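Local coordinates for protein Thiosulfate:glutathione sulfurtransferase (PDB 6BEV) that transfers sulfane sulfur from thiosulfate to glutathione through a cysteine persulfide intermediate, yielding S-sulfanylglutathione for hydrogen sulfide metabolism, at residues P30-L35 against G39-F44. Numbering follows the deposited sequence. Where two conformers were deposited one is given.
Sequences PELRSL and GRARLF
Leu-35 meets Arg-40 and Ala-41 where helix 29-38 ends in a Schellman motif and the chain enters strand 42-45 of the parallel rhodanese sheet. Gly-39 makes the turn with a positive phi. Arg-40 N then donates to Leu-35 O at 2.9 Å. The bond is nearly straight, 165° at the hydrogen. It is one of the motif's bonds back into the last helical turn. Ala-41 N adds a weak bond to the same oxygen. A water also donates to Leu-35 O and accepts from Ala-41 N, and Ser-38 OG is a further partner of this carbonyl. Beside these polar atoms the contact is apolar. Leu-35 CB lies 3.6 Å from Ala-41 CB. With its CG anti to the carbonyl carbon (chi1 -69°), Leu-35 carries CD2 against Arg-40 CB at 3.9 Å. The two side chains cross at about a right angle, and the extended Arg-40 chain leads its guanidinium away. Leu-32 and Leu-43 lie deeper, both buried and both against Val-96 of the neighbouring strand 95-98. Leu-32, its CG swung opposite its own N (chi1 178°), brings its end nearer the strand and reaches obliquely across to Leu-43, CD1 meeting CD2 at 4.1 Å.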
loop_
_atom_site.group_PDB
_atom_site.type_symbol
_atom_site.label_atom_id
_atom_site.label_comp_id
_atom_site.label_asym_id
_atom_site.label_seq_id
_atom_site.Cartn_x
_atom_site.Cartn_y
_atom_site.Cartn_z
ATOM N N PRO A 30 3.431 14.574 -3.961
ATOM C CA PRO A 30 2.355 15.547 -4.199
ATOM C C PRO A 30 1.084 14.904 -4.725
ATOM O O PRO A 30 -0.016 15.264 -4.288
ATOM C CB PRO A 30 2.989 16.540 -5.183
ATOM C CG PRO A 30 4.456 16.434 -4.943
ATOM C CD PRO A 30 4.691 14.987 -4.610
ATOM N N GLU A 31 1.197 13.954 -5.651
ATOM C CA GLU A 31 -0.004 13.294 -6.147
ATOM C C GLU A 31 -0.653 12.483 -5.044
ATOM O O GLU A 31 -1.879 12.508 -4.889
ATOM C CB GLU A 31 0.311 12.403 -7.347
ATOM C CG GLU A 31 -0.976 11.846 -7.944
ATOM C CD GLU A 31 -0.803 10.832 -9.062
ATOM O OE1 GLU A 31 0.333 10.549 -9.500
ATOM O OE2 GLU A 31 -1.840 10.279 -9.484
ATOM N N LEU A 32 0.149 11.754 -4.274
ATOM C CA LEU A 32 -0.398 10.948 -3.194
ATOM C C LEU A 32 -1.166 11.810 -2.198
ATOM O O LEU A 32 -2.262 11.438 -1.767
ATOM C CB LEU A 32 0.725 10.201 -2.492
ATOM C CG LEU A 32 0.334 9.330 -1.291
ATOM C CD1 LEU A 32 -0.731 8.310 -1.686
ATOM C CD2 LEU A 32 1.553 8.653 -0.696
ATOM N N ARG A 33 -0.613 12.965 -1.820
ATOM C CA ARG A 33 -1.306 13.817 -0.855
ATOM C C ARG A 33 -2.665 14.245 -1.385
ATOM O O ARG A 33 -3.647 14.278 -0.635
ATOM C CB ARG A 33 -0.444 15.022 -0.504
ATOM C CG ARG A 33 0.707 14.692 0.429
ATOM C CD ARG A 33 1.679 15.831 0.485
ATOM N NE ARG A 33 2.635 15.718 1.586
ATOM C CZ ARG A 33 3.708 16.486 1.705
ATOM N NH1 ARG A 33 3.989 17.357 0.754
ATOM N NH2 ARG A 33 4.518 16.354 2.744
ATOM N N SER A 34 -2.760 14.568 -2.674
ATOM C CA SER A 34 -4.055 14.974 -3.210
ATOM C C SER A 34 -5.015 13.800 -3.326
ATOM O O SER A 34 -6.221 13.964 -3.120
ATOM C CB SER A 34 -3.888 15.679 -4.545
ATOM O OG SER A 34 -3.229 16.912 -4.340
ATOM N N LEU A 35 -4.512 12.609 -3.658
ATOM C CA LEU A 35 -5.390 11.447 -3.711
ATOM C C LEU A 35 -5.929 11.102 -2.330
ATOM O O LEU A 35 -7.078 10.666 -2.190
ATOM C CB LEU A 35 -4.651 10.249 -4.324
ATOM C CG LEU A 35 -4.311 10.361 -5.807
ATOM C CD1 LEU A 35 -3.302 9.296 -6.196
ATOM C CD2 LEU A 35 -5.565 10.233 -6.662
ATOM N N GLY A 39 -10.008 11.209 -1.109
ATOM C CA GLY A 39 -10.599 9.908 -0.862
ATOM C C GLY A 39 -10.433 8.923 -2.001
ATOM O O GLY A 39 -11.259 8.018 -2.154
ATOM N N ARG A 40 -9.378 9.073 -2.806
ATOM C CA ARG A 40 -9.206 8.276 -4.013
ATOM C C ARG A 40 -8.047 7.287 -3.980
ATOM O O ARG A 40 -7.901 6.527 -4.941
ATOM C CB ARG A 40 -9.067 9.198 -5.226
ATOM C CG ARG A 40 -10.387 9.865 -5.533
ATOM C CD ARG A 40 -10.353 10.816 -6.681
ATOM N NE ARG A 40 -11.735 11.137 -7.033
ATOM C CZ ARG A 40 -12.148 12.287 -7.552
ATOM N NH1 ARG A 40 -11.290 13.269 -7.810
ATOM N NH2 ARG A 40 -13.446 12.437 -7.809
ATOM N N ALA A 41 -7.218 7.279 -2.935
ATOM C CA ALA A 41 -6.136 6.307 -2.794
ATOM C C ALA A 41 -6.298 5.519 -1.505
ATOM O O ALA A 41 -6.732 6.047 -0.481
ATOM C CB ALA A 41 -4.762 6.984 -2.772
ATOM N N ARG A 42 -5.900 4.255 -1.565
ATOM C CA ARG A 42 -5.788 3.393 -0.401
ATOM C C ARG A 42 -4.317 3.095 -0.194
ATOM O O ARG A 42 -3.596 2.865 -1.162
ATOM C CB ARG A 42 -6.511 2.076 -0.636
ATOM C CG ARG A 42 -7.977 2.082 -0.350
ATOM C CD ARG A 42 -8.493 0.650 -0.392
ATOM N NE ARG A 42 -8.263 -0.146 0.824
ATOM C CZ ARG A 42 -8.718 -1.397 0.992
ATOM N NH1 ARG A 42 -9.389 -2.002 0.026
ATOM N NH2 ARG A 42 -8.498 -2.063 2.117
ATOM N N LEU A 43 -3.886 3.093 1.056
ATOM C CA LEU A 43 -2.490 2.916 1.413
ATOM C C LEU A 43 -2.278 1.547 2.034
ATOM O O LEU A 43 -3.040 1.131 2.914
ATOM C CB LEU A 43 -2.075 3.962 2.453
ATOM C CG LEU A 43 -1.855 5.384 1.953
ATOM C CD1 LEU A 43 -1.873 6.369 3.120
ATOM C CD2 LEU A 43 -0.550 5.454 1.212
ATOM N N PHE A 44 -1.176 0.906 1.657
ATOM C CA PHE A 44 -0.757 -0.386 2.202
ATOM C C PHE A 44 0.706 -0.282 2.615
ATOM O O PHE A 44 1.583 -0.117 1.760
ATOM C CB PHE A 44 -0.933 -1.498 1.171
ATOM C CG PHE A 44 -2.340 -1.631 0.675
ATOM C CD1 PHE A 44 -3.235 -2.462 1.314
ATOM C CD2 PHE A 44 -2.781 -0.915 -0.418
ATOM C CE1 PHE A 44 -4.547 -2.566 0.870
ATOM C CE2 PHE A 44 -4.087 -1.004 -0.855
ATOM C CZ PHE A 44 -4.962 -1.845 -0.223
HETATM O O HOH W 1 -7.681 8.523 -0.649
#